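Local coordinates for putative exported protein (Bordetella pertussis Tohama I, PDB 2PFY) that binds pyroglutamic acid as an extracytoplasmic solute receptor and probably delivers it to a tripartite ATP-independent periplasmic (TRAP) transporter, at residues V67-F77 / W96-L107. Sequence-based numbering, arbitrary orientation.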
ATOM      1  N   VAL A  67      -2.937  -2.862   2.292  1.00 21.48           N
ATOM      2  CA  VAL A  67      -3.030  -3.789   3.442  1.00 23.03           C
ATOM      3  C   VAL A  67      -3.256  -3.014   4.748  1.00 24.27           C
ATOM      4  O   VAL A  67      -4.202  -3.310   5.525  1.00 24.98           O
ATOM      5  CB  VAL A  67      -1.742  -4.699   3.551  1.00 23.59           C
ATOM      6  CG1 VAL A  67      -1.743  -5.513   4.870  1.00 23.29           C
ATOM      7  CG2 VAL A  67      -1.623  -5.614   2.332  1.00 23.02           C
ATOM      8  N   SER A  68      -2.428  -1.982   4.960  1.00 23.83           N
ATOM      9  CA  SER A  68      -2.500  -1.169   6.169  1.00 24.28           C
ATOM     10  C   SER A  68      -3.784  -0.338   6.306  1.00 24.71           C
ATOM     11  O   SER A  68      -3.996   0.304   7.337  1.00 24.73           O
ATOM     12  CB  SER A  68      -1.246  -0.284   6.279  1.00 24.31           C
ATOM     13  OG  SER A  68      -1.131   0.527   5.116  1.00 24.47           O
ATOM     14  N   ALA A  69      -4.664  -0.360   5.295  1.00 25.08           N
ATOM     15  CA  ALA A  69      -6.015   0.202   5.459  1.00 25.43           C
ATOM     16  C   ALA A  69      -6.829  -0.575   6.519  1.00 25.85           C
ATOM     17  O   ALA A  69      -7.812  -0.056   7.049  1.00 25.76           O
ATOM     18  CB  ALA A  69      -6.777   0.246   4.129  1.00 25.09           C
ATOM     19  N   LEU A  70      -6.420  -1.805   6.807  1.00 26.37           N
ATOM     20  CA  LEU A  70      -7.066  -2.615   7.858  1.00 28.60           C
ATOM     21  C   LEU A  70      -6.421  -2.482   9.246  1.00 30.36           C
ATOM     22  O   LEU A  70      -6.863  -3.137  10.197  1.00 30.88           O
ATOM     23  CB  LEU A  70      -7.154  -4.086   7.428  1.00 28.16           C
ATOM     24  CG  LEU A  70      -8.225  -4.464   6.362  1.00 27.76           C
ATOM     25  CD1 LEU A  70      -8.053  -3.721   5.032  1.00 25.70           C
ATOM     26  CD2 LEU A  70      -8.172  -5.963   6.126  1.00 28.13           C
ATOM     27  N   GLY A  71      -5.418  -1.598   9.356  1.00 31.33           N
ATOM     28  CA  GLY A  71      -4.579  -1.455  10.550  1.00 33.36           C
ATOM     29  C   GLY A  71      -5.293  -1.014  11.822  1.00 35.27           C
ATOM     30  O   GLY A  71      -5.015  -1.531  12.902  1.00 34.51           O
ATOM     31  N   ASN A  72      -6.215  -0.063  11.706  1.00 37.30           N
ATOM     32  CA  ASN A  72      -6.985   0.373  12.871  1.00 40.17           C
ATOM     33  C   ASN A  72      -7.727  -0.808  13.507  1.00 40.72           C
ATOM     34  O   ASN A  72      -7.704  -0.986  14.725  1.00 40.56           O
ATOM     35  CB  ASN A  72      -7.953   1.488  12.485  1.00 41.04           C
ATOM     36  CG  ASN A  72      -7.876   2.678  13.420  1.00 44.93           C
ATOM     37  OD1 ASN A  72      -7.781   2.520  14.646  1.00 48.01           O
ATOM     38  ND2 ASN A  72      -7.936   3.884  12.852  1.00 47.46           N
ATOM     39  N   GLU A  73      -8.334  -1.641  12.671  1.00 41.18           N
ATOM     40  CA  GLU A  73      -9.084  -2.809  13.126  1.00 42.16           C
ATOM     41  C   GLU A  73      -8.217  -3.971  13.635  1.00 41.89           C
ATOM     42  O   GLU A  73      -8.605  -4.681  14.566  1.00 42.07           O
ATOM     43  CB  GLU A  73     -10.027  -3.287  12.016  1.00 42.72           C
ATOM     44  CG  GLU A  73     -11.225  -2.353  11.774  1.00 45.47           C
ATOM     45  CD  GLU A  73     -10.855  -1.023  11.113  1.00 50.56           C
ATOM     46  OE1 GLU A  73      -9.944  -1.002  10.237  1.00 52.62           O
ATOM     47  OE2 GLU A  73     -11.480   0.004  11.465  1.00 51.15           O
ATOM     48  N   ASP A  74      -7.049  -4.174  13.038  1.00 40.64           N
ATOM     49  CA  ASP A  74      -6.190  -5.277  13.434  1.00 39.36           C
ATOM     50  C   ASP A  74      -4.744  -4.913  13.139  1.00 38.55           C
ATOM     51  O   ASP A  74      -4.373  -4.787  11.976  1.00 38.18           O
ATOM     52  CB  ASP A  74      -6.611  -6.574  12.720  1.00 39.21           C
ATOM     53  CG  ASP A  74      -5.767  -7.778  13.120  1.00 40.23           C
ATOM     54  OD1 ASP A  74      -4.648  -7.589  13.634  1.00 39.95           O
ATOM     55  OD2 ASP A  74      -6.217  -8.930  12.920  1.00 40.62           O
ATOM     56  N   PRO A  75      -3.910  -4.781  14.200  1.00 37.98           N
ATOM     57  CA  PRO A  75      -2.553  -4.229  14.101  1.00 36.46           C
ATOM     58  C   PRO A  75      -1.602  -4.990  13.191  1.00 35.04           C
ATOM     59  O   PRO A  75      -0.671  -4.399  12.666  1.00 34.22           O
ATOM     60  CB  PRO A  75      -2.029  -4.305  15.551  1.00 37.06           C
ATOM     61  CG  PRO A  75      -3.242  -4.415  16.405  1.00 38.25           C
ATOM     62  CD  PRO A  75      -4.242  -5.168  15.592  1.00 37.76           C
ATOM     63  N   LEU A  76      -1.812  -6.287  13.020  1.00 33.42           N
ATOM     64  CA  LEU A  76      -0.931  -7.071  12.167  1.00 32.85           C
ATOM     65  C   LEU A  76      -0.945  -6.535  10.718  1.00 31.34           C
ATOM     66  O   LEU A  76      -0.019  -6.822   9.947  1.00 30.07           O
ATOM     67  CB  LEU A  76      -1.326  -8.556  12.165  1.00 32.41           C
ATOM     68  CG  LEU A  76      -1.378  -9.271  13.534  1.00 34.75           C
ATOM     69  CD1 LEU A  76      -1.841 -10.754  13.405  1.00 32.99           C
ATOM     70  CD2 LEU A  76      -0.040  -9.177  14.262  1.00 31.49           C
ATOM     71  N   PHE A  77      -2.000  -5.796  10.368  1.00 30.52           N
ATOM     72  CA  PHE A  77      -2.179  -5.312   8.971  1.00 29.93           C
ATOM     73  C   PHE A  77      -1.375  -4.019   8.679  1.00 30.04           C
ATOM     74  O   PHE A  77      -1.321  -3.541   7.530  1.00 29.31           O
ATOM     75  CB  PHE A  77      -3.672  -5.138   8.642  1.00 29.85           C
ATOM     76  CG  PHE A  77      -4.417  -6.457   8.435  1.00 29.88           C
ATOM     77  CD1 PHE A  77      -4.623  -6.954   7.164  1.00 28.42           C
ATOM     78  CD2 PHE A  77      -4.901  -7.199   9.528  1.00 30.89           C
ATOM     79  CE1 PHE A  77      -5.298  -8.169   6.950  1.00 28.86           C
ATOM     80  CE2 PHE A  77      -5.571  -8.424   9.324  1.00 29.43           C
ATOM     81  CZ  PHE A  77      -5.776  -8.901   8.034  1.00 29.99           C
ATOM     82  N   TRP A  96       7.137  -9.649   4.682  1.00 30.04           N
ATOM     83  CA  TRP A  96       5.895 -10.076   4.033  1.00 29.91           C
ATOM     84  C   TRP A  96       5.674 -11.588   4.207  1.00 31.19           C
ATOM     85  O   TRP A  96       4.579 -12.046   4.527  1.00 30.27           O
ATOM     86  CB  TRP A  96       5.867  -9.658   2.549  1.00 28.14           C
ATOM     87  CG  TRP A  96       4.684 -10.248   1.785  1.00 26.67           C
ATOM     88  CD1 TRP A  96       4.735 -11.199   0.802  1.00 25.52           C
ATOM     89  CD2 TRP A  96       3.290  -9.960   1.982  1.00 25.25           C
ATOM     90  NE1 TRP A  96       3.477 -11.500   0.356  1.00 23.19           N
ATOM     91  CE2 TRP A  96       2.566 -10.762   1.059  1.00 24.48           C
ATOM     92  CE3 TRP A  96       2.580  -9.076   2.824  1.00 25.04           C
ATOM     93  CZ2 TRP A  96       1.168 -10.735   0.969  1.00 24.32           C
ATOM     94  CZ3 TRP A  96       1.190  -9.043   2.736  1.00 25.37           C
ATOM     95  CH2 TRP A  96       0.497  -9.870   1.800  1.00 25.74           C
ATOM     96  N   LYS A  97       6.736 -12.348   3.997  1.00 33.19           N
ATOM     97  CA  LYS A  97       6.702 -13.803   4.161  1.00 35.61           C
ATOM     98  C   LYS A  97       6.253 -14.195   5.601  1.00 35.51           C
ATOM     99  O   LYS A  97       5.465 -15.125   5.771  1.00 36.10           O
ATOM    100  CB  LYS A  97       8.078 -14.367   3.813  1.00 35.90           C
ATOM    101  CG  LYS A  97       8.088 -15.353   2.634  1.00 42.18           C
ATOM    102  CD  LYS A  97       9.375 -16.243   2.691  1.00 47.65           C
ATOM    103  CE  LYS A  97       9.049 -17.726   3.012  1.00 50.10           C
ATOM    104  NZ  LYS A  97       9.946 -18.289   4.073  1.00 51.22           N
ATOM    105  N   ALA A  98       6.711 -13.452   6.612  1.00 35.39           N
ATOM    106  CA  ALA A  98       6.265 -13.599   8.019  1.00 34.87           C
ATOM    107  C   ALA A  98       4.857 -13.054   8.301  1.00 35.03           C
ATOM    108  O   ALA A  98       4.173 -13.525   9.225  1.00 34.31           O
ATOM    109  CB  ALA A  98       7.258 -12.889   8.970  1.00 35.38           C
ATOM    110  N   THR A  99       4.443 -12.035   7.545  1.00 33.06           N
ATOM    111  CA  THR A  99       3.159 -11.357   7.786  1.00 32.79           C
ATOM    112  C   THR A  99       1.993 -12.094   7.122  1.00 32.95           C
ATOM    113  O   THR A  99       0.917 -12.283   7.742  1.00 32.00           O
ATOM    114  CB  THR A  99       3.208  -9.900   7.278  1.00 32.71           C
ATOM    115  OG1 THR A  99       4.271  -9.204   7.936  1.00 31.88           O
ATOM    116  CG2 THR A  99       1.921  -9.168   7.545  1.00 31.87           C
ATOM    117  N   ARG A 100       2.222 -12.511   5.875  1.00 32.05           N
ATOM    118  CA  ARG A 100       1.180 -13.077   5.015  1.00 32.30           C
ATOM    119  C   ARG A 100       0.302 -14.177   5.662  1.00 32.04           C
ATOM    120  O   ARG A 100      -0.926 -14.056   5.633  1.00 30.82           O
ATOM    121  CB  ARG A 100       1.788 -13.604   3.725  1.00 32.90           C
ATOM    122  CG  ARG A 100       0.753 -13.751   2.636  1.00 34.44           C
ATOM    123  CD  ARG A 100       1.269 -14.485   1.433  1.00 40.09           C
ATOM    124  NE  ARG A 100       0.137 -14.800   0.566  1.00 47.19           N
ATOM    125  CZ  ARG A 100       0.246 -15.061  -0.725  1.00 49.76           C
ATOM    126  NH1 ARG A 100       1.446 -15.081  -1.275  1.00 54.46           N
ATOM    127  NH2 ARG A 100      -0.829 -15.314  -1.453  1.00 49.43           N
ATOM    128  N   PRO A 101       0.924 -15.260   6.218  1.00 32.51           N
ATOM    129  CA  PRO A 101       0.028 -16.322   6.722  1.00 32.60           C
ATOM    130  C   PRO A 101      -0.867 -15.855   7.866  1.00 32.44           C
ATOM    131  O   PRO A 101      -2.016 -16.289   7.944  1.00 33.06           O
ATOM    132  CB  PRO A 101       0.988 -17.456   7.152  1.00 32.80           C
ATOM    133  CG  PRO A 101       2.324 -16.873   7.207  1.00 32.98           C
ATOM    134  CD  PRO A 101       2.347 -15.632   6.355  1.00 32.21           C
ATOM    135  N   LEU A 102      -0.352 -14.977   8.727  1.00 31.97           N
ATOM    136  CA  LEU A 102      -1.154 -14.362   9.781  1.00 32.31           C
ATOM    137  C   LEU A 102      -2.330 -13.542   9.255  1.00 31.89           C
ATOM    138  O   LEU A 102      -3.453 -13.614   9.791  1.00 32.17           O
ATOM    139  CB  LEU A 102      -0.269 -13.499  10.689  1.00 32.67           C
ATOM    140  CG  LEU A 102       0.650 -14.290  11.625  1.00 35.70           C
ATOM    141  CD1 LEU A 102       1.685 -13.357  12.266  1.00 36.84           C
ATOM    142  CD2 LEU A 102      -0.174 -15.024  12.684  1.00 37.38           C
ATOM    143  N   LEU A 103      -2.079 -12.749   8.214  1.00 30.11           N
ATOM    144  CA  LEU A 103      -3.151 -11.986   7.571  1.00 29.43           C
ATOM    145  C   LEU A 103      -4.209 -12.894   6.934  1.00 28.54           C
ATOM    146  O   LEU A 103      -5.378 -12.590   6.967  1.00 27.72           O
ATOM    147  CB  LEU A 103      -2.577 -11.057   6.485  1.00 28.73           C
ATOM    148  CG  LEU A 103      -1.490 -10.033   6.884  1.00 26.55           C
ATOM    149  CD1 LEU A 103      -1.359  -8.926   5.832  1.00 28.32           C
ATOM    150  CD2 LEU A 103      -1.736  -9.381   8.248  1.00 25.86           C
ATOM    151  N   ALA A 104      -3.767 -13.985   6.332  1.00 28.79           N
ATOM    152  CA  ALA A 104      -4.644 -14.894   5.621  1.00 29.66           C
ATOM    153  C   ALA A 104      -5.581 -15.572   6.623  1.00 30.96           C
ATOM    154  O   ALA A 104      -6.784 -15.788   6.353  1.00 31.07           O
ATOM    155  CB  ALA A 104      -3.802 -15.922   4.815  1.00 29.14           C
ATOM    156  N   GLN A 105      -5.029 -15.862   7.802  1.00 31.45           N
ATOM    157  CA  GLN A 105      -5.817 -16.443   8.861  1.00 33.25           C
ATOM    158  C   GLN A 105      -6.785 -15.448   9.458  1.00 32.17           C
ATOM    159  O   GLN A 105      -7.965 -15.771   9.606  1.00 31.93           O
ATOM    160  CB  GLN A 105      -4.920 -17.107   9.913  1.00 33.85           C
ATOM    161  CG  GLN A 105      -4.356 -18.451   9.398  1.00 40.83           C
ATOM    162  CD  GLN A 105      -5.365 -19.266   8.527  1.00 48.83           C
ATOM    163  OE1 GLN A 105      -6.478 -19.622   8.977  1.00 52.84           O
ATOM    164  NE2 GLN A 105      -4.966 -19.558   7.279  1.00 50.52           N
ATOM    165  N   ARG A 106      -6.321 -14.227   9.723  1.00 32.34           N
ATOM    166  CA  ARG A 106      -7.213 -13.173  10.249  1.00 31.99           C
ATOM    167  C   ARG A 106      -8.329 -12.841   9.262  1.00 31.34           C
ATOM    168  O   ARG A 106      -9.461 -12.562   9.676  1.00 31.11           O
ATOM    169  CB  ARG A 106      -6.456 -11.895  10.658  1.00 33.09           C
ATOM    170  CG  ARG A 106      -5.453 -12.057  11.836  1.00 35.27           C
ATOM    171  CD  ARG A 106      -6.136 -12.135  13.230  1.00 38.75           C
ATOM    172  NE  ARG A 106      -5.170 -12.430  14.302  1.00 42.15           N
ATOM    173  CZ  ARG A 106      -4.630 -11.532  15.128  1.00 45.25           C
ATOM    174  NH1 ARG A 106      -4.928 -10.242  15.043  1.00 48.77           N
ATOM    175  NH2 ARG A 106      -3.759 -11.925  16.040  1.00 46.17           N
ATOM    176  N   LEU A 107      -8.018 -12.856   7.968  1.00 29.60           N
ATOM    177  CA  LEU A 107      -9.043 -12.593   6.955  1.00 29.96           C
ATOM    178  C   LEU A 107     -10.053 -13.741   6.804  1.00 30.03           C
ATOM    179  O   LEU A 107     -11.248 -13.510   6.633  1.00 28.19           O
ATOM    180  CB  LEU A 107      -8.399 -12.287   5.599  1.00 29.64           C
ATOM    181  CG  LEU A 107      -7.663 -10.938   5.476  1.00 29.04           C
ATOM    182  CD1 LEU A 107      -6.900 -10.973   4.175  1.00 28.35           C
ATOM    183  CD2 LEU A 107      -8.591  -9.709   5.552  1.00 26.66           C
TER
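The carboxylate of D74 is gripped from two directions. R106 NH1 donates to D74 OD2 at 2.8 Å, approaching on the syn side but tilted out of the carboxylate plane, in a salt bridge with an N-H...O angle of 158°. The other oxygen, D74 OD1, takes the backbone N-H of L76 (N to OD1 3.2 Å) on its anti side, closing an Asx turn that leads into the 3-10 turn beginning at P75. The turn thus helps to orient the carboxylate that R106 meets. R106 reaches it by bending at chi2 (-77°), and its guanidinium is also roofed on one face by L76, whose CD1 lies 3.4 Å from R106 CZ. R106 NH2 forms a second salt bridge, with D291, so the positive charge is probably shared between two acids. Deeper in, the contact turns apolar. L103 CD2 sits over the centre of the F77 ring, 3.8 Å from the centroid and 4° off its normal, a CH-pi contact, while R106 CB and L107 CG line the ring's edge. L103 CD1 reaches on to V67 CG1 at 3.6 Å, and L70 meets L107 through their CD2 methyls. A charged pair at the more exposed end and apolar packing beyond it together join the loop that follows strand 62-66 to helix 89-108. F210 of strand 208-214 packs against V67 and F77, L114 of strand 112-119 touches L103 and L107, and helix 290-300 borders L76, T99 and L102.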